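Local coordinates for fucoxanthin chlorophyll a/c-binding protein Lhcq11 (Chaetoceros gracilis, PDB 6L4U), which probably harvests light for photosystem I in a diatom, binding chlorophylls a and c and carotenoids such as fucoxanthin, at residues 164-169 against 186-190. Sequence-based numbering, arbitrary orientation.
Sequences HDELFH and KNMVP. With KC1 (Chlorophyll c1), chain B.
F168, H169 and D165, on one side of the last turns of helix 148-171, pack against the irregular loop 186-190 before helix 208-230, a helix-to-loop contact within the chlorophyll a/b-binding fold. Its apolar half centres on F168. The side chains of P190 and F168 cross at about a right angle, P190 CD lying 3.6 Å from F168 CE2, while the carbonyl O of M188 sits at the phenyl edge, in its plane. The M188 chain bends at its last torsion (chi3 42°), which brings CE to 3.8 Å from F168 CB, and V189 CG1 rests against the helix backbone, 3.6 Å from D165 N. H169 and D165 make the polar side. The D165 carboxylate lies against the M188 backbone, OD1 3.2 Å from M188 N. K186 runs past the H169 imidazole in the opposite direction, and its NZ donates to H169 ND1 over 3.0 Å, only 2° out of the ring plane, and also to the carbonyl O of T183. Y178 meets the H169 ring edge-to-face. An alanine in place of H169 would probably leave K186 without its acceptor on the helix and open a gap beside Y178. Elsewhere on the helix, E166 OE1 ligates the magnesium of a chlorophyll c1 at 2.2 Å; H164 NE2 ligates that of a second, its ring rotation fixed by ND1 bonding to the carbonyl O of L160, and another touches F168 and P190. Because its ND1 accepts from lysine, H169 probably keeps its imidazole proton on NE2 and stays neutral, and the K186-H169 bond adds a directed polar link to the apolar packing.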
ATOM      1  N   HIS Y 164     -42.431  37.014  34.440  1.00 75.30           N
ATOM      2  CA  HIS Y 164     -43.582  37.785  34.001  1.00 75.30           C
ATOM      3  C   HIS Y 164     -43.484  39.258  34.377  1.00 75.30           C
ATOM      4  O   HIS Y 164     -44.278  40.053  33.867  1.00 75.30           O
ATOM      5  CB  HIS Y 164     -44.865  37.173  34.569  1.00 75.30           C
ATOM      6  CG  HIS Y 164     -45.263  35.888  33.906  1.00 75.30           C
ATOM      7  ND1 HIS Y 164     -44.824  34.659  34.347  1.00 75.30           N
ATOM      8  CD2 HIS Y 164     -46.060  35.643  32.839  1.00 75.30           C
ATOM      9  CE1 HIS Y 164     -45.330  33.712  33.577  1.00 75.30           C
ATOM     10  NE2 HIS Y 164     -46.088  34.281  32.658  1.00 75.30           N
ATOM     11  N   ASP Y 165     -42.546  39.635  35.252  1.00 73.99           N
ATOM     12  CA  ASP Y 165     -42.230  41.049  35.446  1.00 73.99           C
ATOM     13  C   ASP Y 165     -41.739  41.669  34.150  1.00 73.99           C
ATOM     14  O   ASP Y 165     -42.381  42.568  33.594  1.00 73.99           O
ATOM     15  CB  ASP Y 165     -41.169  41.208  36.535  1.00 73.99           C
ATOM     16  CG  ASP Y 165     -41.258  42.534  37.259  1.00 73.99           C
ATOM     17  OD1 ASP Y 165     -41.825  43.495  36.699  1.00 73.99           O
ATOM     18  OD2 ASP Y 165     -40.736  42.616  38.389  1.00 73.99           O
ATOM     19  N   GLU Y 166     -40.615  41.165  33.633  1.00 76.78           N
ATOM     20  CA  GLU Y 166     -40.050  41.648  32.381  1.00 76.78           C
ATOM     21  C   GLU Y 166     -40.936  41.347  31.183  1.00 76.78           C
ATOM     22  O   GLU Y 166     -40.860  42.065  30.180  1.00 76.78           O
ATOM     23  CB  GLU Y 166     -38.672  41.027  32.168  1.00 76.78           C
ATOM     24  CG  GLU Y 166     -37.634  41.434  33.190  1.00 76.78           C
ATOM     25  CD  GLU Y 166     -36.229  41.404  32.626  1.00 76.78           C
ATOM     26  OE1 GLU Y 166     -36.025  40.789  31.559  1.00 76.78           O
ATOM     27  OE2 GLU Y 166     -35.329  41.999  33.250  1.00 76.78           O
ATOM     28  N   LEU Y 167     -41.770  40.308  31.263  1.00 74.75           N
ATOM     29  CA  LEU Y 167     -42.690  39.999  30.174  1.00 74.75           C
ATOM     30  C   LEU Y 167     -43.808  41.031  30.087  1.00 74.75           C
ATOM     31  O   LEU Y 167     -44.082  41.565  29.008  1.00 74.75           O
ATOM     32  CB  LEU Y 167     -43.261  38.590  30.353  1.00 74.75           C
ATOM     33  CG  LEU Y 167     -43.951  37.952  29.145  1.00 74.75           C
ATOM     34  CD1 LEU Y 167     -43.588  36.486  29.045  1.00 74.75           C
ATOM     35  CD2 LEU Y 167     -45.459  38.105  29.225  1.00 74.75           C
ATOM     36  N   PHE Y 168     -44.469  41.321  31.212  1.00 73.61           N
ATOM     37  CA  PHE Y 168     -45.518  42.335  31.206  1.00 73.61           C
ATOM     38  C   PHE Y 168     -44.941  43.738  31.097  1.00 73.61           C
ATOM     39  O   PHE Y 168     -45.672  44.669  30.746  1.00 73.61           O
ATOM     40  CB  PHE Y 168     -46.388  42.241  32.461  1.00 73.61           C
ATOM     41  CG  PHE Y 168     -47.077  40.918  32.641  1.00 73.61           C
ATOM     42  CD1 PHE Y 168     -47.441  40.147  31.552  1.00 73.61           C
ATOM     43  CD2 PHE Y 168     -47.375  40.450  33.911  1.00 73.61           C
ATOM     44  CE1 PHE Y 168     -48.069  38.937  31.732  1.00 73.61           C
ATOM     45  CE2 PHE Y 168     -48.003  39.231  34.086  1.00 73.61           C
ATOM     46  CZ  PHE Y 168     -48.354  38.481  32.993  1.00 73.61           C
ATOM     47  N   HIS Y 169     -43.653  43.903  31.408  1.00 72.72           N
ATOM     48  CA  HIS Y 169     -42.955  45.144  31.090  1.00 72.72           C
ATOM     49  C   HIS Y 169     -42.892  45.370  29.587  1.00 72.72           C
ATOM     50  O   HIS Y 169     -42.904  46.512  29.124  1.00 72.72           O
ATOM     51  CB  HIS Y 169     -41.544  45.116  31.676  1.00 72.72           C
ATOM     52  CG  HIS Y 169     -41.421  45.793  33.004  1.00 72.72           C
ATOM     53  ND1 HIS Y 169     -41.594  47.149  33.164  1.00 72.72           N
ATOM     54  CD2 HIS Y 169     -41.134  45.304  34.232  1.00 72.72           C
ATOM     55  CE1 HIS Y 169     -41.420  47.466  34.434  1.00 72.72           C
ATOM     56  NE2 HIS Y 169     -41.144  46.363  35.105  1.00 72.72           N
ATOM     57  N   LYS Y 186     -41.941  50.536  37.898  1.00 71.55           N
ATOM     58  CA  LYS Y 186     -43.381  50.297  37.880  1.00 71.55           C
ATOM     59  C   LYS Y 186     -43.734  48.828  38.109  1.00 71.55           C
ATOM     60  O   LYS Y 186     -44.859  48.540  38.527  1.00 71.55           O
ATOM     61  CB  LYS Y 186     -43.992  50.807  36.577  1.00 71.55           C
ATOM     62  CG  LYS Y 186     -43.499  50.095  35.356  1.00 71.55           C
ATOM     63  CD  LYS Y 186     -44.154  50.609  34.108  1.00 71.55           C
ATOM     64  CE  LYS Y 186     -43.662  49.821  32.924  1.00 71.55           C
ATOM     65  NZ  LYS Y 186     -42.232  50.076  32.615  1.00 71.55           N
ATOM     66  N   ASN Y 187     -42.810  47.901  37.805  1.00 72.91           N
ATOM     67  CA  ASN Y 187     -42.801  46.506  38.292  1.00 72.91           C
ATOM     68  C   ASN Y 187     -44.104  45.768  37.948  1.00 72.91           C
ATOM     69  O   ASN Y 187     -44.910  45.435  38.818  1.00 72.91           O
ATOM     70  CB  ASN Y 187     -42.512  46.495  39.804  1.00 72.91           C
ATOM     71  CG  ASN Y 187     -42.159  45.105  40.367  1.00 72.91           C
ATOM     72  OD1 ASN Y 187     -42.678  44.068  39.955  1.00 72.91           O
ATOM     73  ND2 ASN Y 187     -41.257  45.101  41.340  1.00 72.91           N
ATOM     74  N   MET Y 188     -44.319  45.548  36.655  1.00 72.05           N
ATOM     75  CA  MET Y 188     -45.638  45.138  36.173  1.00 72.05           C
ATOM     76  C   MET Y 188     -45.852  43.639  36.368  1.00 72.05           C
ATOM     77  O   MET Y 188     -45.487  42.823  35.525  1.00 72.05           O
ATOM     78  CB  MET Y 188     -45.815  45.524  34.711  1.00 72.05           C
ATOM     79  CG  MET Y 188     -46.330  46.935  34.509  1.00 72.05           C
ATOM     80  SD  MET Y 188     -47.154  47.150  32.922  1.00 72.05           S
ATOM     81  CE  MET Y 188     -48.099  45.628  32.842  1.00 72.05           C
ATOM     82  N   VAL Y 189     -46.451  43.282  37.501  1.00 69.29           N
ATOM     83  CA  VAL Y 189     -47.122  41.998  37.711  1.00 69.29           C
ATOM     84  C   VAL Y 189     -48.453  42.277  38.403  1.00 69.29           C
ATOM     85  O   VAL Y 189     -48.493  43.005  39.405  1.00 69.29           O
ATOM     86  CB  VAL Y 189     -46.260  40.998  38.506  1.00 69.29           C
ATOM     87  CG1 VAL Y 189     -45.223  40.342  37.619  1.00 69.29           C
ATOM     88  CG2 VAL Y 189     -45.548  41.691  39.656  1.00 69.29           C
ATOM     89  N   PRO Y 190     -49.573  41.766  37.887  1.00 77.82           N
ATOM     90  CA  PRO Y 190     -50.876  42.085  38.490  1.00 77.82           C
ATOM     91  C   PRO Y 190     -51.184  41.177  39.674  1.00 77.82           C
ATOM     92  O   PRO Y 190     -51.205  39.950  39.551  1.00 77.82           O
ATOM     93  CB  PRO Y 190     -51.861  41.866  37.338  1.00 77.82           C
ATOM     94  CG  PRO Y 190     -51.192  40.894  36.439  1.00 77.82           C
ATOM     95  CD  PRO Y 190     -49.714  41.118  36.573  1.00 77.82           C
TER
HETATM   96  NB  KC1 B 310     -32.862  40.933  30.513  1.00 72.94           N
HETATM   97  ND  KC1 B 310     -36.565  39.421  29.837  1.00 72.94           N
HETATM   98  C1A KC1 B 310     -35.923  41.785  27.764  1.00 72.94           C
HETATM   99  C1B KC1 B 310     -32.348  42.082  30.081  1.00 72.94           C
HETATM  100  C1C KC1 B 310     -33.542  38.481  32.232  1.00 72.94           C
HETATM  101  C1D KC1 B 310     -37.397  38.371  30.349  1.00 72.94           C
HETATM  102  C2A KC1 B 310     -35.681  42.856  26.707  1.00 72.94           C
HETATM  103  C2B KC1 B 310     -31.099  42.517  30.760  1.00 72.94           C
HETATM  104  C2C KC1 B 310     -33.539  37.142  32.881  1.00 72.94           C
HETATM  105  C2D KC1 B 310     -38.682  38.164  29.645  1.00 72.94           C
HETATM  106  C3A KC1 B 310     -34.334  43.411  27.132  1.00 72.94           C
HETATM  107  C3B KC1 B 310     -30.928  41.444  31.761  1.00 72.94           C
HETATM  108  C3C KC1 B 310     -34.911  36.663  32.648  1.00 72.94           C
HETATM  109  C3D KC1 B 310     -38.563  39.213  28.596  1.00 72.94           C
HETATM  110  C4A KC1 B 310     -34.078  42.552  28.324  1.00 72.94           C
HETATM  111  C4B KC1 B 310     -32.065  40.521  31.500  1.00 72.94           C
HETATM  112  C4C KC1 B 310     -35.525  37.788  31.903  1.00 72.94           C
HETATM  113  C4D KC1 B 310     -37.355  39.867  28.788  1.00 72.94           C
HETATM  114  CAA KC1 B 310     -36.620  44.055  26.637  1.00 72.94           C
HETATM  115  CAB KC1 B 310     -29.856  41.290  32.768  1.00 72.94           C
HETATM  116  CAC KC1 B 310     -35.544  35.359  33.067  1.00 72.94           C
HETATM  117  CAD KC1 B 310     -39.234  39.852  27.438  1.00 72.94           C
HETATM  118  CBA KC1 B 310     -37.443  44.103  25.352  1.00 72.94           C
HETATM  119  CBB KC1 B 310     -28.977  40.314  32.656  1.00 72.94           C
HETATM  120  CBC KC1 B 310     -35.205  34.363  31.980  1.00 72.94           C
HETATM  121  CBD KC1 B 310     -38.356  40.903  26.899  1.00 72.94           C
HETATM  122  CED KC1 B 310     -38.372  40.356  23.081  1.00 72.94           C
HETATM  123  CGA KC1 B 310     -36.629  44.469  24.135  1.00 72.94           C
HETATM  124  CGD KC1 B 310     -37.949  40.446  25.531  1.00 72.94           C
HETATM  125  CHA KC1 B 310     -37.158  40.922  27.781  1.00 72.94           C
HETATM  126  CHB KC1 B 310     -32.927  42.796  28.944  1.00 72.94           C
HETATM  127  CHC KC1 B 310     -32.307  39.288  32.265  1.00 72.94           C
HETATM  128  CHD KC1 B 310     -36.937  37.611  31.508  1.00 72.94           C
HETATM  129  CMA KC1 B 310     -33.269  43.115  26.079  1.00 72.94           C
HETATM  130  CMB KC1 B 310     -30.250  43.732  30.527  1.00 72.94           C
HETATM  131  CMC KC1 B 310     -32.424  36.426  33.598  1.00 72.94           C
HETATM  132  CMD KC1 B 310     -39.852  37.232  29.787  1.00 72.94           C
HETATM  133  NA  KC1 B 310     -34.991  41.631  28.637  1.00 72.94           N
HETATM  134  NC  KC1 B 310     -34.702  38.839  31.643  1.00 72.94           N
HETATM  135  O1A KC1 B 310     -37.085  44.276  23.021  1.00 72.94           O
HETATM  136  O1D KC1 B 310     -36.969  39.738  25.379  1.00 72.94           O
HETATM  137  O2A KC1 B 310     -35.307  45.057  24.257  1.00 72.94           O
HETATM  138  O2D KC1 B 310     -38.716  40.856  24.369  1.00 72.94           O
HETATM  139  OBD KC1 B 310     -40.373  39.532  26.945  1.00 72.94           O
HETATM  140 MG   KC1 B 310     -34.663  40.114  30.018  1.00 72.94          MG